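Protein argonaute (Aquifex aeolicus, PDB 1YVU) cleaves target RNA using short single-stranded DNA as a guide, in a reaction that needs divalent metal ions. Local coordinates at residues L340-P345 with F379-I385; V351-I357 with V417-F423; I484-L488 with L664-S668; V513-T519 with Y531-P537. The contacts are given in a common frame with arbitrary orientation. Residues are numbered along the deposited sequence.

Contact 1: residues L340-P345 with F379-I385; sequences LELCRP and FLKNKGI
Two helix ends of the Mid domain meet here: helix 337-342, and the C-terminus of helix 368-381, the helix of the beta-alpha-beta crossover between strands 351-360 and 386-396. The crossover helix finishes in a Schellman motif, with Gly384 at positive phi (93/-22), Gly384 N bonded to Lys381 O at 2.9 Å and a weak 3.0 Å bond from Ile385 N to Leu380 O. Starting at Leu340, its carbonyl O lies 3.8 Å from CE2 at the edge of the Phe379 ring, whose chi1 is t, and accepts a 2.6 Å hydrogen bond from Lys383 NZ. Glu341 is level with Phe379 (CA-CA 8.6 Å), its CA 3.7 Å from Phe379 CZ. Cys343 leaves helical geometry (-66/138), bringing its O within 3.1 Å of Lys383 CE. The extended Lys383 chain, trans from chi2 to chi4, thus reaches into the end of helix 337-342. Pro345 points across, with CD 3.6 Å from Lys383 O, and its CG rests 4.3 Å from Ile385 CD1.

Contact 2: residues V351-I357 with V417-F423; sequences VLSVEII and VDLVIVF
Strands 351-357 and 419-423 run parallel, their axes 4.6 Å apart at closest and inclined by 15°. Val354 pairs with Leu419, Glu355 with Val420, Ile356 with Ile421 and Ile357 with Val422, at CA-CA distances of 4.9 to 4.5 Å. The ladder goes from a weak Glu355 N to Leu419 O bond (3.3 Å) through Ile421 N to Glu355 O (2.8 Å) and Ile357 N to Ile421 O (2.8 Å) to Phe423 N to Ile357 O (2.6 Å). Before it, Ser353 O takes Asp418 N at 2.8 Å, and Ser353 N gives to Asp418 OD2 at 3.3 Å. Val354 CG1 meets Ile421 CG1 (3.7 Å) on the face turned to helices 368-381 and 466-480; on the other, Ile357 CD1 touches Val420 CG1 (3.6 Å). These are the central strands of the four-stranded parallel sheet in the Rossmann-like Mid domain. Both faces are chiefly aliphatic, and the acids are matched by salt bridges, Asp418 with Lys349 and Glu355 with Lys415, consistent with a buried sheet core.

Contact 3: residues I484-L488 with L664-S668; sequences IPYKL and LMNYS
At the centre sits the ring of Tyr667, which meets three consecutive residues of 484-488. Its CD2 lies 3.6 Å from Pro485 CG and 3.4 Å from Tyr486 CZ, and its CZ is 3.9 Å from Ile484 CG2. The Tyr486 and Tyr667 rings meet obliquely, centroids 5.0 Å apart and planes at 51°, with Tyr667 CD2 over one face of Tyr486. Tyr667 takes left-handed helical angles (44/48) and chi1 m; Tyr486 is extended (-160/173) with chi1 p. Neither segment forms a ladder with the other: the CA atoms of Pro485 and Tyr667 are 8.2 Å apart, those of Lys487 and Met665 7.2 Å. Further out, Leu488 CD1 packs on CG of Met665, a selenomethionine, at 3.9 Å, and Leu488 CD2 on Leu664 CD1 at 4.3 Å. Met665 CE reaches Lys487 CA at 3.9 Å. At the polar edge a water donates to Tyr486 OH (2.8 Å) and to Leu664 O (2.9 Å), while Tyr486 OH also bonds Glu475 of helix 466-480. Strand 487-488 also pairs with strand 322-323 of linker L2, so the contact packs a PIWI-domain loop following helix 652-661 against the edge of the linker's small sheet. Its chemistry is a mainly apolar, aromatic junction, with the buried phenol of Tyr486 satisfied by a carboxylate and a bridging water.

Contact 4: residues V513-T519 with Y531-P537; sequences VNAVAFT and YYLTSYP
Six backbone hydrogen bonds, one of them weak, join the strands of this antiparallel hairpin (515-522 and 528-536), part of the RNase H fold of the PIWI domain. Tyr536 N gives to Ala515 O at 2.6 Å, with a weak 3.4 Å return from Ala515 N to Tyr536 O. Ala517 N to Thr534 O is 2.8 Å and Thr534 N to Ala517 O 3.1 Å; Thr519 N to Tyr532 O is 2.9 Å and Tyr532 N to Thr519 O 2.8 Å. Between these hydrogen-bonded pairs lie the non-hydrogen-bonded pairs Val516-Ser535 (CA-CA 4.2 Å) and Phe518-Leu533 (4.6 Å). The strand directions differ by 161°. Beside the Ala515-Tyr536 pair, Ser535 OG bonds Asn514 OD1 weakly at 3.2 Å. On the face of Val516, Phe518 and Leu533, which helix 682-690 packs against, Val516 CG1 meets Leu533 CD1 at 3.7 Å. Phe518 (chi1 t) turns its ring edge to the face of Tyr531 in an offset edge-to-face pair, centroids 5.8 Å apart. Phe518 also pairs through its backbone with metal-binding Asp502 on the adjoining strand 497-505, so the hairpin flanks the active site. The opposite face lies against helix 542-557, and there Ala517 CB sits 3.7 Å from Tyr536 CE1, at the edge of the ring.

Contacts 1 and 2 share the Mid domain and interleave along the chain, in the order 340-345, 351-357, 379-385, 417-423; their centres are 18 Å apart and Ile385 CG2 touches Leu352 CD2 at 3.8 Å. Contacts 3 and 4 follow in the PIWI domain, where the hairpin of contact 4 falls between 484-488 and 664-668. Contact 1 also touches contact 3, centres 14 Å apart, with Pro345 CB 3.5 Å from Ile484 O, so Mid and PIWI pack directly within the PIWI lobe. Contact 4 stands apart beside the metal site, its nearest atoms about 10 Å from contacts 2 and 3 and about 17 Å from contact 1.

Contact 1: residues L340-P345 with F379-I385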
# COMPACT_ATOMS: atom_id res chain seq x y z
N LEU A 340 -22.93 -19.96 -12.06
CA LEU A 340 -23.53 -19.45 -10.84
C LEU A 340 -25.03 -19.61 -10.75
O LEU A 340 -25.61 -19.37 -9.69
CB LEU A 340 -23.15 -17.98 -10.63
CG LEU A 340 -21.72 -17.69 -10.17
CD1 LEU A 340 -21.44 -16.20 -10.40
CD2 LEU A 340 -21.49 -18.11 -8.70
N GLU A 341 -25.67 -20.01 -11.85
CA GLU A 341 -27.11 -20.21 -11.86
C GLU A 341 -27.35 -21.61 -11.39
O GLU A 341 -28.08 -21.84 -10.44
CB GLU A 341 -27.70 -20.03 -13.27
CG GLU A 341 -28.15 -18.60 -13.62
CD GLU A 341 -28.60 -18.41 -15.09
OE1 GLU A 341 -29.58 -19.08 -15.53
OE2 GLU A 341 -28.00 -17.56 -15.79
N LEU A 342 -26.57 -22.52 -11.97
CA LEU A 342 -26.64 -23.95 -11.72
C LEU A 342 -25.89 -24.54 -10.53
O LEU A 342 -26.20 -25.66 -10.10
CB LEU A 342 -26.22 -24.69 -13.00
CG LEU A 342 -27.21 -24.69 -14.18
CD1 LEU A 342 -26.49 -24.94 -15.51
CD2 LEU A 342 -28.28 -25.75 -13.92
N CYS A 343 -24.93 -23.79 -9.99
CA CYS A 343 -24.10 -24.23 -8.86
C CYS A 343 -24.77 -24.46 -7.49
O CYS A 343 -25.59 -23.66 -7.03
CB CYS A 343 -22.91 -23.29 -8.66
SG CYS A 343 -23.32 -21.81 -7.73
N ARG A 344 -24.36 -25.55 -6.84
CA ARG A 344 -24.83 -25.93 -5.51
C ARG A 344 -23.68 -25.54 -4.55
O ARG A 344 -22.58 -26.07 -4.66
CB ARG A 344 -25.10 -27.44 -5.49
CG ARG A 344 -25.52 -28.10 -4.17
CD ARG A 344 -25.45 -29.59 -4.45
NE ARG A 344 -25.70 -30.48 -3.31
CZ ARG A 344 -25.36 -31.78 -3.28
NH1 ARG A 344 -24.75 -32.36 -4.31
NH2 ARG A 344 -25.69 -32.52 -2.23
N PRO A 345 -23.91 -24.58 -3.62
CA PRO A 345 -22.87 -24.13 -2.66
C PRO A 345 -22.43 -25.16 -1.60
O PRO A 345 -22.97 -26.25 -1.51
CB PRO A 345 -23.55 -22.93 -1.99
CG PRO A 345 -24.54 -22.48 -3.01
CD PRO A 345 -25.12 -23.75 -3.49
N PHE A 379 -33.89 -17.31 -5.14
CA PHE A 379 -32.74 -17.87 -5.85
C PHE A 379 -31.89 -18.73 -4.91
O PHE A 379 -31.53 -19.87 -5.24
CB PHE A 379 -31.89 -16.75 -6.46
CG PHE A 379 -31.01 -17.23 -7.56
CD1 PHE A 379 -31.57 -17.69 -8.77
CD2 PHE A 379 -29.61 -17.25 -7.41
CE1 PHE A 379 -30.75 -18.16 -9.84
CE2 PHE A 379 -28.79 -17.71 -8.45
CZ PHE A 379 -29.36 -18.17 -9.68
N LEU A 380 -31.68 -18.21 -3.69
CA LEU A 380 -30.89 -18.86 -2.65
C LEU A 380 -31.59 -20.03 -1.95
O LEU A 380 -30.92 -20.94 -1.44
CB LEU A 380 -30.41 -17.83 -1.61
CG LEU A 380 -29.67 -16.53 -1.98
CD1 LEU A 380 -29.30 -15.79 -0.72
CD2 LEU A 380 -28.41 -16.79 -2.79
N LYS A 381 -32.93 -20.00 -1.89
CA LYS A 381 -33.74 -21.05 -1.25
C LYS A 381 -33.61 -22.32 -2.05
O LYS A 381 -33.35 -23.40 -1.51
CB LYS A 381 -35.20 -20.62 -1.20
CG LYS A 381 -35.67 -20.20 0.19
CD LYS A 381 -37.10 -19.62 0.20
CE LYS A 381 -37.48 -19.16 1.61
NZ LYS A 381 -38.51 -18.09 1.57
N ASN A 382 -33.63 -22.10 -3.36
CA ASN A 382 -33.50 -23.13 -4.38
C ASN A 382 -32.03 -23.50 -4.53
O ASN A 382 -31.64 -24.18 -5.49
CB ASN A 382 -34.11 -22.63 -5.71
CG ASN A 382 -35.62 -22.40 -5.63
OD1 ASN A 382 -36.31 -22.98 -4.78
ND2 ASN A 382 -36.14 -21.54 -6.51
N LYS A 383 -31.23 -23.02 -3.59
CA LYS A 383 -29.80 -23.33 -3.51
C LYS A 383 -29.48 -23.84 -2.13
O LYS A 383 -28.31 -23.99 -1.77
CB LYS A 383 -28.92 -22.15 -3.89
CG LYS A 383 -28.28 -22.35 -5.22
CD LYS A 383 -27.70 -21.09 -5.64
CE LYS A 383 -27.36 -21.13 -7.07
NZ LYS A 383 -26.61 -19.88 -7.35
N GLY A 384 -30.55 -24.10 -1.37
CA GLY A 384 -30.42 -24.67 -0.03
C GLY A 384 -30.37 -23.76 1.16
O GLY A 384 -30.62 -24.21 2.30
N ILE A 385 -30.00 -22.50 0.93
CA ILE A 385 -29.92 -21.53 2.02
C ILE A 385 -31.18 -20.69 2.04
O ILE A 385 -31.58 -20.09 1.05
CB ILE A 385 -28.67 -20.62 1.95
CG1 ILE A 385 -27.41 -21.48 1.80
CG2 ILE A 385 -28.56 -19.75 3.23
CD1 ILE A 385 -26.97 -21.68 0.40

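Contact 2: residues V351-I357 with V417-F423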
# COMPACT_ATOMS: atom_id res chain seq x y z
N VAL A 351 -29.92 -22.20 7.37
CA VAL A 351 -30.90 -21.16 7.70
C VAL A 351 -30.17 -19.90 8.18
O VAL A 351 -29.31 -19.99 9.06
CB VAL A 351 -31.83 -21.67 8.83
CG1 VAL A 351 -32.56 -20.53 9.57
CG2 VAL A 351 -32.84 -22.62 8.24
N LEU A 352 -30.57 -18.73 7.69
CA LEU A 352 -29.92 -17.45 8.08
C LEU A 352 -30.81 -16.32 8.67
O LEU A 352 -31.97 -16.17 8.28
CB LEU A 352 -29.16 -16.89 6.89
CG LEU A 352 -27.67 -17.06 6.65
CD1 LEU A 352 -27.16 -18.44 6.89
CD2 LEU A 352 -27.46 -16.71 5.23
N SER A 353 -30.25 -15.52 9.57
CA SER A 353 -30.96 -14.39 10.19
C SER A 353 -30.40 -13.10 9.59
O SER A 353 -29.23 -12.78 9.78
CB SER A 353 -30.84 -14.41 11.72
OG SER A 353 -29.49 -14.48 12.15
N VAL A 354 -31.24 -12.40 8.81
CA VAL A 354 -30.88 -11.17 8.10
C VAL A 354 -31.64 -9.93 8.55
O VAL A 354 -32.83 -10.02 8.84
CB VAL A 354 -31.16 -11.37 6.56
CG1 VAL A 354 -30.78 -10.14 5.73
CG2 VAL A 354 -30.39 -12.56 6.03
N GLU A 355 -30.95 -8.79 8.64
CA GLU A 355 -31.57 -7.49 8.92
C GLU A 355 -31.51 -6.71 7.58
O GLU A 355 -30.58 -6.91 6.78
CB GLU A 355 -30.81 -6.71 10.01
CG GLU A 355 -31.41 -6.80 11.44
CD GLU A 355 -32.09 -5.53 11.94
OE1 GLU A 355 -31.51 -4.43 11.85
OE2 GLU A 355 -33.21 -5.64 12.47
N ILE A 356 -32.51 -5.88 7.30
CA ILE A 356 -32.54 -5.10 6.05
C ILE A 356 -32.65 -3.62 6.33
O ILE A 356 -33.19 -3.23 7.38
CB ILE A 356 -33.73 -5.53 5.14
CG1 ILE A 356 -33.53 -6.95 4.65
CG2 ILE A 356 -33.83 -4.66 3.91
CD1 ILE A 356 -34.78 -7.66 4.48
N ILE A 357 -32.07 -2.81 5.44
CA ILE A 357 -32.14 -1.36 5.57
C ILE A 357 -32.36 -0.72 4.22
O ILE A 357 -31.71 -1.08 3.25
CB ILE A 357 -30.84 -0.66 6.20
CG1 ILE A 357 -30.58 -1.13 7.61
CG2 ILE A 357 -30.94 0.90 6.24
CD1 ILE A 357 -29.67 -2.24 7.63
N VAL A 417 -27.38 -10.98 13.95
CA VAL A 417 -27.44 -11.15 12.51
C VAL A 417 -26.28 -11.84 11.83
O VAL A 417 -25.13 -11.67 12.23
CB VAL A 417 -27.73 -9.83 11.77
CG1 VAL A 417 -29.17 -9.72 11.55
CG2 VAL A 417 -27.21 -8.62 12.54
N ASP A 418 -26.63 -12.66 10.85
CA ASP A 418 -25.70 -13.43 10.04
C ASP A 418 -25.29 -12.62 8.81
O ASP A 418 -24.18 -12.78 8.30
CB ASP A 418 -26.34 -14.74 9.60
CG ASP A 418 -26.50 -15.74 10.74
OD1 ASP A 418 -25.78 -15.67 11.76
OD2 ASP A 418 -27.37 -16.63 10.60
N LEU A 419 -26.22 -11.78 8.34
CA LEU A 419 -26.03 -10.88 7.18
C LEU A 419 -26.88 -9.62 7.38
O LEU A 419 -27.75 -9.57 8.26
CB LEU A 419 -26.42 -11.57 5.86
CG LEU A 419 -26.32 -10.80 4.53
CD1 LEU A 419 -24.89 -10.38 4.20
CD2 LEU A 419 -26.84 -11.68 3.45
N VAL A 420 -26.57 -8.58 6.62
CA VAL A 420 -27.31 -7.33 6.70
C VAL A 420 -27.47 -6.85 5.25
O VAL A 420 -26.46 -6.65 4.56
CB VAL A 420 -26.53 -6.24 7.54
CG1 VAL A 420 -27.19 -4.88 7.45
CG2 VAL A 420 -26.43 -6.64 8.99
N ILE A 421 -28.69 -6.69 4.78
CA ILE A 421 -28.83 -6.23 3.41
C ILE A 421 -29.29 -4.79 3.39
O ILE A 421 -30.34 -4.47 3.93
CB ILE A 421 -29.77 -7.12 2.56
CG1 ILE A 421 -29.32 -8.60 2.67
CG2 ILE A 421 -29.76 -6.66 1.10
CD1 ILE A 421 -30.08 -9.61 1.77
N VAL A 422 -28.50 -3.92 2.77
CA VAL A 422 -28.81 -2.49 2.70
C VAL A 422 -29.05 -2.00 1.28
O VAL A 422 -28.19 -2.13 0.40
CB VAL A 422 -27.67 -1.60 3.32
CG1 VAL A 422 -28.09 -0.09 3.37
CG2 VAL A 422 -27.28 -2.10 4.72
N PHE A 423 -30.21 -1.35 1.09
CA PHE A 423 -30.58 -0.76 -0.18
C PHE A 423 -30.40 0.76 -0.06
O PHE A 423 -31.16 1.41 0.67
CB PHE A 423 -32.04 -1.05 -0.54
CG PHE A 423 -32.36 -2.48 -0.76
CD1 PHE A 423 -32.99 -3.23 0.25
CD2 PHE A 423 -32.13 -3.08 -2.02
CE1 PHE A 423 -33.42 -4.58 0.01
CE2 PHE A 423 -32.55 -4.42 -2.28
CZ PHE A 423 -33.20 -5.17 -1.25

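Contact 3: residues I484-L488 with L664-S668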
# COMPACT_ATOMS: atom_id res chain seq x y z
N ILE A 484 -20.08 -20.84 0.56
CA ILE A 484 -19.29 -20.57 -0.63
C ILE A 484 -19.81 -21.26 -1.92
O ILE A 484 -20.07 -22.46 -1.93
CB ILE A 484 -17.77 -20.84 -0.39
CG1 ILE A 484 -17.51 -22.30 0.00
CG2 ILE A 484 -17.23 -19.88 0.69
CD1 ILE A 484 -16.11 -22.78 -0.36
N PRO A 485 -19.98 -20.48 -3.00
CA PRO A 485 -20.48 -21.02 -4.28
C PRO A 485 -19.64 -22.09 -4.95
O PRO A 485 -20.17 -23.03 -5.57
CB PRO A 485 -20.59 -19.77 -5.15
CG PRO A 485 -19.58 -18.83 -4.56
CD PRO A 485 -19.74 -19.03 -3.11
N TYR A 486 -18.34 -21.94 -4.79
CA TYR A 486 -17.38 -22.84 -5.39
C TYR A 486 -16.06 -22.74 -4.65
O TYR A 486 -15.87 -21.85 -3.80
CB TYR A 486 -17.18 -22.45 -6.87
CG TYR A 486 -16.88 -20.98 -7.12
CD1 TYR A 486 -15.58 -20.47 -6.97
CD2 TYR A 486 -17.88 -20.08 -7.45
CE1 TYR A 486 -15.29 -19.11 -7.13
CE2 TYR A 486 -17.61 -18.69 -7.61
CZ TYR A 486 -16.31 -18.22 -7.44
OH TYR A 486 -16.03 -16.87 -7.53
N LYS A 487 -15.14 -23.63 -5.02
CA LYS A 487 -13.77 -23.65 -4.49
C LYS A 487 -12.94 -24.19 -5.61
O LYS A 487 -13.46 -24.86 -6.49
CB LYS A 487 -13.62 -24.51 -3.22
CG LYS A 487 -13.79 -26.02 -3.39
CD LYS A 487 -13.66 -26.74 -2.06
CE LYS A 487 -13.73 -28.24 -2.26
NZ LYS A 487 -13.36 -28.94 -1.01
N LEU A 488 -11.64 -23.88 -5.58
CA LEU A 488 -10.69 -24.31 -6.59
C LEU A 488 -10.55 -25.83 -6.59
O LEU A 488 -10.76 -26.48 -5.56
CB LEU A 488 -9.33 -23.65 -6.34
CG LEU A 488 -9.23 -22.14 -6.54
CD1 LEU A 488 -8.21 -21.56 -5.60
CD2 LEU A 488 -8.91 -21.81 -8.00
N LEU A 664 -9.27 -15.54 -7.03
CA LEU A 664 -10.58 -16.11 -7.31
C LEU A 664 -11.31 -16.58 -6.06
O LEU A 664 -12.48 -16.97 -6.12
CB LEU A 664 -10.45 -17.28 -8.29
CG LEU A 664 -9.53 -17.16 -9.51
CD1 LEU A 664 -9.80 -18.34 -10.38
CD2 LEU A 664 -9.71 -15.85 -10.27
N MSE A 665 -10.61 -16.56 -4.94
CA MSE A 665 -11.22 -16.93 -3.68
C MSE A 665 -11.84 -15.74 -3.02
O MSE A 665 -12.23 -15.79 -1.86
CB MSE A 665 -10.23 -17.65 -2.76
CG MSE A 665 -9.92 -19.05 -3.23
SE MSE A 665 -11.49 -19.92 -3.97
CE MSE A 665 -12.04 -20.83 -2.44
N ASN A 666 -11.94 -14.65 -3.78
CA ASN A 666 -12.54 -13.41 -3.31
C ASN A 666 -13.97 -13.27 -3.80
O ASN A 666 -14.63 -12.28 -3.52
CB ASN A 666 -11.69 -12.24 -3.76
CG ASN A 666 -10.44 -12.13 -2.97
OD1 ASN A 666 -10.49 -12.10 -1.74
ND2 ASN A 666 -9.29 -12.11 -3.66
N TYR A 667 -14.38 -14.27 -4.58
CA TYR A 667 -15.72 -14.44 -5.13
C TYR A 667 -16.37 -13.20 -5.71
O TYR A 667 -17.51 -12.86 -5.38
CB TYR A 667 -16.64 -15.07 -4.07
CG TYR A 667 -16.09 -16.32 -3.46
CD1 TYR A 667 -15.37 -16.29 -2.26
CD2 TYR A 667 -16.28 -17.55 -4.08
CE1 TYR A 667 -14.86 -17.47 -1.67
CE2 TYR A 667 -15.78 -18.75 -3.51
CZ TYR A 667 -15.08 -18.69 -2.30
OH TYR A 667 -14.66 -19.83 -1.68
N SER A 668 -15.62 -12.50 -6.54
CA SER A 668 -16.11 -11.30 -7.18
C SER A 668 -15.85 -11.51 -8.66
O SER A 668 -14.81 -11.09 -9.19
CB SER A 668 -15.37 -10.09 -6.62
OG SER A 668 -15.80 -8.89 -7.24
O HOH W 1 -13.78 -15.46 -8.25

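Contact 4: residues V513-T519 with Y531-P537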
# COMPACT_ATOMS: atom_id res chain seq x y z
N VAL A 513 2.83 1.04 21.01
CA VAL A 513 1.71 1.10 21.94
C VAL A 513 0.68 0.01 21.62
O VAL A 513 0.68 -1.06 22.24
CB VAL A 513 1.09 2.53 21.90
CG1 VAL A 513 -0.17 2.63 22.79
CG2 VAL A 513 2.13 3.53 22.36
N ASN A 514 -0.20 0.28 20.66
CA ASN A 514 -1.22 -0.67 20.25
C ASN A 514 -0.84 -1.32 18.91
O ASN A 514 -0.11 -0.72 18.10
CB ASN A 514 -2.60 0.02 20.19
CG ASN A 514 -3.77 -0.98 20.08
OD1 ASN A 514 -3.63 -2.19 20.33
ND2 ASN A 514 -4.94 -0.46 19.72
N ALA A 515 -1.30 -2.56 18.74
CA ALA A 515 -1.07 -3.40 17.55
C ALA A 515 -2.19 -4.41 17.36
O ALA A 515 -2.72 -4.96 18.32
CB ALA A 515 0.26 -4.15 17.65
N VAL A 516 -2.55 -4.63 16.11
CA VAL A 516 -3.58 -5.58 15.72
C VAL A 516 -2.98 -6.49 14.63
O VAL A 516 -2.34 -5.99 13.69
CB VAL A 516 -4.85 -4.85 15.13
CG1 VAL A 516 -5.88 -5.86 14.66
CG2 VAL A 516 -5.49 -3.92 16.17
N ALA A 517 -3.23 -7.80 14.77
CA ALA A 517 -2.77 -8.81 13.80
C ALA A 517 -3.95 -9.52 13.20
O ALA A 517 -4.84 -10.00 13.93
CB ALA A 517 -1.87 -9.85 14.47
N PHE A 518 -3.98 -9.60 11.87
CA PHE A 518 -5.05 -10.33 11.19
C PHE A 518 -4.54 -11.44 10.27
O PHE A 518 -4.11 -11.20 9.13
CB PHE A 518 -6.01 -9.38 10.46
CG PHE A 518 -7.25 -10.07 9.89
CD1 PHE A 518 -7.97 -11.02 10.66
CD2 PHE A 518 -7.70 -9.76 8.60
CE1 PHE A 518 -9.11 -11.66 10.16
CE2 PHE A 518 -8.86 -10.40 8.08
CZ PHE A 518 -9.56 -11.36 8.88
N THR A 519 -4.71 -12.67 10.76
CA THR A 519 -4.30 -13.90 10.07
C THR A 519 -5.47 -14.62 9.41
O THR A 519 -6.61 -14.62 9.94
CB THR A 519 -3.51 -14.82 11.04
OG1 THR A 519 -2.39 -14.09 11.56
CG2 THR A 519 -2.99 -16.09 10.35
N TYR A 531 -9.71 -17.67 10.52
CA TYR A 531 -9.05 -16.36 10.58
C TYR A 531 -8.79 -16.09 12.04
O TYR A 531 -9.44 -16.68 12.91
CB TYR A 531 -9.85 -15.18 9.96
CG TYR A 531 -11.21 -14.79 10.55
CD1 TYR A 531 -11.33 -14.10 11.79
CD2 TYR A 531 -12.39 -15.06 9.85
CE1 TYR A 531 -12.61 -13.71 12.32
CE2 TYR A 531 -13.67 -14.67 10.35
CZ TYR A 531 -13.77 -14.00 11.58
OH TYR A 531 -15.02 -13.62 12.02
N TYR A 532 -7.88 -15.16 12.32
CA TYR A 532 -7.58 -14.80 13.69
C TYR A 532 -7.23 -13.33 13.77
O TYR A 532 -6.23 -12.85 13.21
CB TYR A 532 -6.50 -15.70 14.30
CG TYR A 532 -6.37 -15.62 15.81
CD1 TYR A 532 -7.44 -15.99 16.67
CD2 TYR A 532 -5.17 -15.17 16.39
CE1 TYR A 532 -7.30 -15.90 18.10
CE2 TYR A 532 -5.02 -15.08 17.80
CZ TYR A 532 -6.08 -15.44 18.65
OH TYR A 532 -5.89 -15.29 20.01
N LEU A 533 -8.09 -12.61 14.47
CA LEU A 533 -7.95 -11.19 14.64
C LEU A 533 -7.74 -10.90 16.12
O LEU A 533 -8.61 -11.20 16.93
CB LEU A 533 -9.22 -10.54 14.10
CG LEU A 533 -9.42 -9.04 14.05
CD1 LEU A 533 -8.25 -8.34 13.41
CD2 LEU A 533 -10.70 -8.75 13.27
N THR A 534 -6.57 -10.36 16.47
CA THR A 534 -6.26 -10.04 17.86
C THR A 534 -5.59 -8.70 17.94
O THR A 534 -4.78 -8.34 17.08
CB THR A 534 -5.20 -10.99 18.46
OG1 THR A 534 -5.38 -12.30 17.95
CG2 THR A 534 -5.29 -11.05 19.99
N SER A 535 -5.92 -7.98 19.02
CA SER A 535 -5.31 -6.70 19.34
C SER A 535 -4.27 -7.12 20.38
O SER A 535 -4.53 -8.01 21.19
CB SER A 535 -6.32 -5.75 19.97
OG SER A 535 -5.94 -4.39 19.80
N TYR A 536 -3.08 -6.54 20.30
CA TYR A 536 -2.00 -6.88 21.21
C TYR A 536 -1.53 -5.68 22.03
O TYR A 536 -1.53 -4.55 21.51
CB TYR A 536 -0.83 -7.46 20.40
CG TYR A 536 -1.02 -8.88 19.91
CD1 TYR A 536 -1.32 -9.14 18.55
CD2 TYR A 536 -0.92 -9.97 20.80
CE1 TYR A 536 -1.50 -10.46 18.11
CE2 TYR A 536 -1.10 -11.29 20.37
CZ TYR A 536 -1.39 -11.53 19.03
OH TYR A 536 -1.50 -12.83 18.62
N PRO A 537 -1.13 -5.90 23.32
CA PRO A 537 -0.64 -4.84 24.26
C PRO A 537 0.74 -4.23 23.89
O PRO A 537 1.28 -4.48 22.82
CB PRO A 537 -0.55 -5.59 25.60
CG PRO A 537 -1.53 -6.68 25.48
CD PRO A 537 -1.31 -7.17 24.07